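Local coordinates for ASCH domain (Vibrio cholerae TMA 21, PDB 3S9X), which is of unknown function but carries an ASCH domain of the PUA-like clan, a fold often linked to RNA binding, and so possibly binds RNA, at residues A[82-85]-A[86-90]; A[61-64]-A[65-69]; A[21-24]-A[25-29]. All blocks are in the same frame, centred on the assembly; numbering follows the deposited sequence.

Interaction 1. Residues A[82-85]-A[86-90]; sequences VTNW and DGKPI
A beta hairpin turns here between strands 79-83 and 89-102, and Asn84 and Lys88 meet across its connection. Asn84 N donates to Lys88 O (3.0 Å), and Asn84 OD1 returns to the same residue by accepting from Lys88 N at 3.1 Å, the donor standing 46° above the amide plane. With CG placed between its own backbone N and carbonyl carbon (chi1 72°), the Asn84 amide folds in over the turn, where OD1 also takes a weak bond from Asp86 N. Lys88 CB lies 3.5 Å from Asn84 OD1, while the remainder of the chain extends from the turn.

Residues 84-87 form a type I beta turn, closed by Gly87 N on Asn84 O (3.0 Å). Asn84 O is gripped a second time, by Thr83 OG1 (2.9 Å), which arrives in the carbonyl plane on a lone pair. Positive phi at Gly87 leaves no room for a CB beside the preceding carbonyl oxygen. Farther along, Thr83 and Pro89 make a non-hydrogen-bonded antiparallel pair, and Ile90 N binds Val82 O at 2.8 Å. The Trp85 ring leans away to meet Tyr36 and helix 41-52, whose Asn45 OD1 accepts from Trp85 N.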
loop_
_atom_site.group_PDB
_atom_site.type_symbol
_atom_site.label_atom_id
_atom_site.label_comp_id
_atom_site.label_asym_id
_atom_site.label_seq_id
_atom_site.Cartn_x
_atom_site.Cartn_y
_atom_site.Cartn_z
ATOM N N VAL A 82 4.575 2.785 7.201
ATOM C CA VAL A 82 3.091 2.942 7.274
ATOM C C VAL A 82 2.799 3.861 8.421
ATOM O O VAL A 82 3.063 3.521 9.568
ATOM C CB VAL A 82 2.391 1.587 7.407
ATOM C CG1 VAL A 82 0.855 1.781 7.505
ATOM C CG2 VAL A 82 2.834 0.618 6.302
ATOM N N THR A 83 2.303 5.053 8.119
ATOM C CA THR A 83 1.912 5.990 9.158
ATOM C C THR A 83 0.387 5.983 9.331
ATOM O O THR A 83 -0.359 5.465 8.466
ATOM C CB THR A 83 2.357 7.406 8.837
ATOM O OG1 THR A 83 1.551 7.985 7.836
ATOM C CG2 THR A 83 3.848 7.482 8.392
ATOM N N ASN A 84 -0.054 6.555 10.433
ATOM C CA ASN A 84 -1.427 6.907 10.549
ATOM C C ASN A 84 -1.711 8.205 9.822
ATOM O O ASN A 84 -0.869 8.763 9.133
ATOM C CB ASN A 84 -1.882 6.877 12.020
ATOM C CG ASN A 84 -1.336 8.016 12.859
ATOM O OD1 ASN A 84 -0.726 8.963 12.330
ATOM N ND2 ASN A 84 -1.516 7.877 14.176
ATOM N N TRP A 85 -2.956 8.679 9.904
ATOM C CA TRP A 85 -3.359 9.882 9.208
ATOM C C TRP A 85 -2.472 11.078 9.491
ATOM O O TRP A 85 -2.289 11.903 8.596
ATOM C CB TRP A 85 -4.832 10.163 9.570
ATOM C CG TRP A 85 -5.468 11.370 8.940
ATOM C CD1 TRP A 85 -5.763 12.528 9.564
ATOM C CD2 TRP A 85 -5.907 11.531 7.589
ATOM N NE1 TRP A 85 -6.436 13.398 8.698
ATOM C CE2 TRP A 85 -6.528 12.782 7.483
ATOM C CE3 TRP A 85 -5.868 10.689 6.451
ATOM C CZ2 TRP A 85 -7.071 13.248 6.316
ATOM C CZ3 TRP A 85 -6.457 11.183 5.261
ATOM C CH2 TRP A 85 -7.083 12.422 5.242
ATOM N N ASP A 86 -2.060 11.149 10.738
ATOM C CA ASP A 86 -1.258 12.220 11.250
ATOM C C ASP A 86 0.262 12.057 11.144
ATOM O O ASP A 86 0.987 12.884 11.690
ATOM C CB ASP A 86 -1.706 12.507 12.665
ATOM C CG ASP A 86 -3.020 13.308 12.650
ATOM O OD1 ASP A 86 -2.975 14.488 12.149
ATOM O OD2 ASP A 86 -4.003 12.841 13.222
ATOM N N GLY A 87 0.637 11.054 10.369
ATOM C CA GLY A 87 2.041 10.862 10.082
ATOM C C GLY A 87 2.852 10.129 11.145
ATOM O O GLY A 87 4.078 10.059 11.024
ATOM N N LYS A 88 2.246 9.678 12.211
ATOM C CA LYS A 88 2.905 8.899 13.221
ATOM C C LYS A 88 3.257 7.541 12.638
ATOM O O LYS A 88 2.374 6.853 12.176
ATOM C CB LYS A 88 2.061 8.725 14.472
ATOM C CG LYS A 88 2.806 7.978 15.559
ATOM C CD LYS A 88 1.881 7.689 16.781
ATOM C CE LYS A 88 2.539 6.816 17.847
ATOM N NZ LYS A 88 3.967 7.267 18.141
ATOM N N PRO A 89 4.520 7.142 12.679
ATOM C CA PRO A 89 4.860 5.758 12.175
ATOM C C PRO A 89 4.171 4.676 13.007
ATOM O O PRO A 89 4.269 4.751 14.259
ATOM C CB PRO A 89 6.372 5.725 12.271
ATOM C CG PRO A 89 6.809 7.186 12.165
ATOM C CD PRO A 89 5.726 7.931 12.984
ATOM N N ILE A 90 3.544 3.721 12.324
ATOM C CA ILE A 90 2.886 2.612 13.039
ATOM C C ILE A 90 3.689 1.299 12.777
ATOM O O ILE A 90 3.943 0.529 13.695
ATOM C CB ILE A 90 1.458 2.456 12.534
ATOM C CG1 ILE A 90 0.605 3.746 12.831
ATOM C CG2 ILE A 90 0.830 1.161 13.123
ATOM C CD1 ILE A 90 0.610 4.181 14.260
#

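Interaction 2. Residues A[61-64]-A[65-69]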
loop_
_atom_site.group_PDB
_atom_site.type_symbol
_atom_site.label_atom_id
_atom_site.label_comp_id
_atom_site.label_asym_id
_atom_site.label_seq_id
_atom_site.Cartn_x
_atom_site.Cartn_y
_atom_site.Cartn_z
ATOM N N SER A 61 -4.188 -0.662 -6.673
ATOM C CA SER A 61 -4.321 0.644 -7.271
ATOM C C SER A 61 -4.612 0.505 -8.768
ATOM O O SER A 61 -4.370 -0.530 -9.358
ATOM C CB SER A 61 -3.032 1.405 -7.069
ATOM O OG SER A 61 -1.889 0.817 -7.645
ATOM N N LEU A 62 -5.119 1.573 -9.386
ATOM C CA LEU A 62 -5.361 1.569 -10.813
ATOM C C LEU A 62 -4.084 1.533 -11.595
ATOM O O LEU A 62 -3.181 2.319 -11.407
ATOM C CB LEU A 62 -6.169 2.769 -11.254
ATOM C CG LEU A 62 -7.575 2.957 -10.662
ATOM C CD1 LEU A 62 -8.104 4.347 -11.052
ATOM C CD2 LEU A 62 -8.507 1.858 -11.174
ATOM N N GLU A 63 -4.003 0.593 -12.521
ATOM C CA GLU A 63 -2.806 0.512 -13.382
ATOM C C GLU A 63 -2.586 1.769 -14.252
ATOM O O GLU A 63 -1.451 2.110 -14.567
ATOM C CB GLU A 63 -2.917 -0.707 -14.262
ATOM C CG GLU A 63 -1.591 -1.057 -14.899
ATOM C CD GLU A 63 -1.352 -0.454 -16.219
ATOM O OE1 GLU A 63 -2.300 0.001 -16.888
ATOM O OE2 GLU A 63 -0.156 -0.421 -16.575
ATOM N N TYR A 64 -3.659 2.486 -14.528
ATOM C CA TYR A 64 -3.657 3.706 -15.288
ATOM C C TYR A 64 -2.617 4.677 -14.756
ATOM O O TYR A 64 -1.941 5.392 -15.527
ATOM C CB TYR A 64 -5.027 4.363 -15.220
ATOM C CG TYR A 64 -5.219 5.523 -16.182
ATOM C CD1 TYR A 64 -5.752 5.311 -17.453
ATOM C CD2 TYR A 64 -4.925 6.803 -15.823
ATOM C CE1 TYR A 64 -5.967 6.330 -18.318
ATOM C CE2 TYR A 64 -5.183 7.866 -16.677
ATOM C CZ TYR A 64 -5.714 7.605 -17.928
ATOM O OH TYR A 64 -5.940 8.637 -18.816
ATOM N N TRP A 65 -2.411 4.694 -13.431
ATOM C CA TRP A 65 -1.434 5.623 -12.848
ATOM C C TRP A 65 -0.035 5.383 -13.374
ATOM O O TRP A 65 0.837 6.285 -13.443
ATOM C CB TRP A 65 -1.395 5.505 -11.318
ATOM C CG TRP A 65 -2.590 6.097 -10.660
ATOM C CD1 TRP A 65 -3.595 5.417 -10.086
ATOM C CD2 TRP A 65 -2.923 7.487 -10.543
ATOM N NE1 TRP A 65 -4.507 6.282 -9.553
ATOM C CE2 TRP A 65 -4.094 7.561 -9.791
ATOM C CE3 TRP A 65 -2.270 8.695 -10.891
ATOM C CZ2 TRP A 65 -4.710 8.767 -9.469
ATOM C CZ3 TRP A 65 -2.863 9.923 -10.532
ATOM C CH2 TRP A 65 -4.071 9.960 -9.832
ATOM N N TYR A 66 0.269 4.137 -13.669
ATOM C CA TYR A 66 1.630 3.758 -14.033
ATOM C C TYR A 66 1.778 3.852 -15.535
ATOM O O TYR A 66 2.663 4.533 -16.029
ATOM C CB TYR A 66 2.006 2.379 -13.539
ATOM C CG TYR A 66 1.648 2.228 -12.068
ATOM C CD1 TYR A 66 2.434 2.736 -11.043
ATOM C CD2 TYR A 66 0.425 1.664 -11.697
ATOM C CE1 TYR A 66 2.007 2.688 -9.721
ATOM C CE2 TYR A 66 -0.023 1.651 -10.364
ATOM C CZ TYR A 66 0.794 2.120 -9.385
ATOM O OH TYR A 66 0.411 2.101 -8.060
ATOM N N SER A 67 0.878 3.216 -16.275
ATOM C CA SER A 67 0.951 3.225 -17.717
ATOM C C SER A 67 0.614 4.561 -18.379
ATOM O O SER A 67 1.264 4.894 -19.418
ATOM C CB SER A 67 0.086 2.126 -18.301
ATOM O OG SER A 67 -1.266 2.338 -18.032
ATOM N N GLN A 68 -0.270 5.356 -17.811
ATOM C CA GLN A 68 -0.665 6.568 -18.487
ATOM C C GLN A 68 -0.187 7.794 -17.798
ATOM O O GLN A 68 0.127 8.806 -18.460
ATOM C CB GLN A 68 -2.175 6.591 -18.674
ATOM C CG GLN A 68 -2.696 5.322 -19.356
ATOM C CD GLN A 68 -2.145 5.016 -20.747
ATOM O OE1 GLN A 68 -2.150 5.858 -21.634
ATOM N NE2 GLN A 68 -1.715 3.760 -20.943
ATOM N N LYS A 69 -0.004 7.740 -16.477
ATOM C CA LYS A 69 0.406 8.910 -15.769
ATOM C C LYS A 69 1.880 8.882 -15.391
ATOM O O LYS A 69 2.358 9.836 -14.771
ATOM C CB LYS A 69 -0.399 9.163 -14.518
ATOM C CG LYS A 69 -1.914 9.314 -14.679
ATOM C CD LYS A 69 -2.299 10.217 -15.873
ATOM C CE LYS A 69 -1.852 11.606 -15.656
ATOM N NZ LYS A 69 -2.649 12.319 -14.595
HETATM O O HOH W 1 -5.483 3.870 -7.484
#
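Tyr64 meets Gln68 one helical turn on, its ring lying under the glutamine's aliphatic stem. Gln68 CB sits 3.7 Å from the centroid of the Tyr64 ring and only 7° off its normal, a CH-pi contact over the centre of the face, and Gln68 CG continues over the same face to 3.6 Å from Tyr64 CE1. With CG anti to the backbone N (chi1 -170°), the tyrosine is swung alongside the helix, where Lys69 CD approaches Tyr64 CE2 at 3.8 Å. Tyr64 O accepts from both Gln68 N and Lys69 N.

Trp65 N donates to Leu62 O at 3.2 Å from above the carbonyl plane. Leu62 O also lies at the indole edge, 3.4 Å from Trp65 CD1, and Leu62 CB is 3.9 Å from Trp65 CD1. Glu63 O accepts from Tyr66 N and Ser67 N, and the glutamate side chain, bent at chi2 (-92°), curls back so that Glu63 OE1 accepts from Ser67 OG at 2.8 Å, from above the carboxylate plane. Tyr66 OH reaches back to the strand, hydrogen-bonded to Ser61 OG at 2.7 Å.

The contact thus joins edge strand 58-62 to the short helix 64-67. Strand 148-158 pairs alongside, and Leu62 and Trp65 pack against helix 121-139, where Glu135 OE1 accepts from Trp65 NE1.

Interaction 3. Residues A[21-24]-A[25-29]; sequences VSRE and VSEKY
Arg23 and Glu27 bring their flat groups together one helical turn apart, the carboxylate oxygen OE2 of Glu27 lying at the edge of the guanidinium, near its plane. The two planes are turned 62° against each other, and the salt bridge between Arg23 NH1 and Glu27 OE2 is long, 3.7 Å. A water spans the pair, accepting from NH1 and donating to OE2, both weakly. Much of the touching is made lower down, where Arg23 CG and Arg23 CD both lie over one face of the carboxylate, each 3.6 Å from Glu27 CD. The bend of the arginine at chi2 (74°) brings Arg23 CD to 3.4 Å from Glu27 OE2, and a second bend, at chi3, directs the guanidinium, while the glutamate runs out extended beyond CG.

Arg23 and Glu27 belong to the short helix 23-27, whose N-cap is Ser22. Ser22 OG, set between the backbone N and carbonyl carbon (chi1 71°), accepts from Val25 N at 3.2 Å, a capping bond that satisfies an amide of the first turn. Ser26 N then donates to Ser22 O (2.9 Å), nearly along the C=O axis, and Glu27 N to Arg23 O. Beside the cap, Val21 lays CG2 on Val25 CG1 at 3.7 Å, the two valines crossing at about a right angle. A second water donates to Val21 O and also bonds to Ser26 OG, tying the residue before the cap to the helix.

Much of this turn faces outward, but Ser26 and Tyr29 rest on Leu18 of the preceding helix 8-19, and the OH of the buried Tyr29 is hydrogen-bonded to both Tyr17 of that helix and Glu94 of strand 89-102.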
loop_
_atom_site.group_PDB
_atom_site.type_symbol
_atom_site.label_atom_id
_atom_site.label_comp_id
_atom_site.label_asym_id
_atom_site.label_seq_id
_atom_site.Cartn_x
_atom_site.Cartn_y
_atom_site.Cartn_z
ATOM N N VAL A 21 18.752 -4.853 11.884
ATOM C CA VAL A 21 19.086 -5.991 11.029
ATOM C C VAL A 21 20.590 -5.904 10.640
ATOM O O VAL A 21 21.232 -4.906 10.810
ATOM C CB VAL A 21 18.211 -6.128 9.761
ATOM C CG1 VAL A 21 16.744 -6.316 10.178
ATOM C CG2 VAL A 21 18.347 -4.901 8.870
ATOM N N SER A 22 21.117 -6.986 10.144
ATOM C CA SER A 22 22.555 -7.060 9.816
ATOM C C SER A 22 22.842 -6.150 8.635
ATOM O O SER A 22 21.965 -5.815 7.856
ATOM C CB SER A 22 22.901 -8.462 9.398
ATOM O OG SER A 22 22.355 -8.766 8.120
ATOM N N ARG A 23 24.121 -5.810 8.472
ATOM C CA ARG A 23 24.551 -4.934 7.353
ATOM C C ARG A 23 24.187 -5.576 6.060
ATOM O O ARG A 23 23.724 -4.866 5.121
ATOM C CB ARG A 23 26.037 -4.762 7.369
ATOM C CG ARG A 23 26.450 -3.674 6.352
ATOM C CD ARG A 23 26.113 -2.348 6.826
ATOM N NE ARG A 23 26.848 -1.868 7.994
ATOM C CZ ARG A 23 28.026 -1.299 7.979
ATOM N NH1 ARG A 23 28.658 -1.064 6.808
ATOM N NH2 ARG A 23 28.511 -0.873 9.116
ATOM N N GLU A 24 24.259 -6.894 5.989
ATOM C CA GLU A 24 23.954 -7.594 4.703
ATOM C C GLU A 24 22.531 -7.323 4.301
ATOM O O GLU A 24 22.247 -7.081 3.130
ATOM C CB GLU A 24 24.033 -9.143 4.813
ATOM C CG GLU A 24 25.461 -9.697 4.962
ATOM C CD GLU A 24 26.436 -9.174 3.878
ATOM O OE1 GLU A 24 26.209 -9.417 2.644
ATOM O OE2 GLU A 24 27.433 -8.510 4.262
ATOM N N VAL A 25 21.650 -7.406 5.279
ATOM C CA VAL A 25 20.229 -7.220 5.040
ATOM C C VAL A 25 19.887 -5.778 4.794
ATOM O O VAL A 25 19.192 -5.473 3.825
ATOM C CB VAL A 25 19.386 -7.769 6.228
ATOM C CG1 VAL A 25 17.831 -7.426 6.205
ATOM C CG2 VAL A 25 19.658 -9.269 6.436
ATOM N N SER A 26 20.412 -4.869 5.596
ATOM C CA SER A 26 20.009 -3.479 5.412
ATOM C C SER A 26 20.502 -2.900 4.083
ATOM O O SER A 26 19.795 -2.101 3.506
ATOM C CB SER A 26 20.494 -2.590 6.554
ATOM O OG SER A 26 21.861 -2.623 6.720
ATOM N N GLU A 27 21.678 -3.271 3.632
ATOM C CA GLU A 27 22.252 -2.667 2.481
ATOM C C GLU A 27 21.579 -3.130 1.217
ATOM O O GLU A 27 21.730 -2.458 0.173
ATOM C CB GLU A 27 23.786 -2.931 2.413
ATOM C CG GLU A 27 24.514 -1.907 3.226
ATOM C CD GLU A 27 26.016 -2.047 3.224
ATOM O OE1 GLU A 27 26.525 -3.104 2.704
ATOM O OE2 GLU A 27 26.621 -1.069 3.749
ATOM N N LYS A 28 20.749 -4.181 1.255
ATOM C CA LYS A 28 20.067 -4.634 0.053
ATOM C C LYS A 28 18.893 -3.711 -0.338
ATOM O O LYS A 28 18.439 -3.741 -1.481
ATOM C CB LYS A 28 19.460 -5.998 0.307
ATOM C CG LYS A 28 18.184 -6.022 1.291
ATOM C CD LYS A 28 17.821 -7.348 1.897
ATOM C CE LYS A 28 16.822 -7.261 2.983
ATOM N NZ LYS A 28 15.925 -8.459 3.187
ATOM N N TYR A 29 18.346 -2.982 0.630
ATOM C CA TYR A 29 17.225 -2.128 0.347
ATOM C C TYR A 29 17.599 -0.892 -0.415
ATOM O O TYR A 29 18.574 -0.199 -0.059
ATOM C CB TYR A 29 16.543 -1.711 1.637
ATOM C CG TYR A 29 15.935 -2.874 2.410
ATOM C CD1 TYR A 29 14.834 -3.559 1.939
ATOM C CD2 TYR A 29 16.415 -3.239 3.623
ATOM C CE1 TYR A 29 14.202 -4.508 2.665
ATOM C CE2 TYR A 29 15.790 -4.203 4.411
ATOM C CZ TYR A 29 14.651 -4.852 3.899
ATOM O OH TYR A 29 14.019 -5.818 4.697
HETATM O O HOH W 2 22.426 -2.770 9.464
HETATM O O HOH W 3 28.916 -2.551 4.083
#

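How the interactions relate
The three contacts are local and follow one another along the chain as interactions 3, 2 and 1, none touching another. Interactions 1 and 2 both reach the mixed sheet, on opposite sides of the chain's centre with their centres about 25 Å apart: the first connects two neighbouring strands, the second carries an edge strand into a helix. Interaction 1 is partly buried and depends on backbone bonds, an asparagine amide and a threonine hydroxyl. Interaction 2, at the surface, combines helical bonding with aromatic packing. Interaction 3, also at the surface and farthest from the chain's centre, combines a serine cap and helical bonds with a valine pair, and a long ion pair bridged weakly by water.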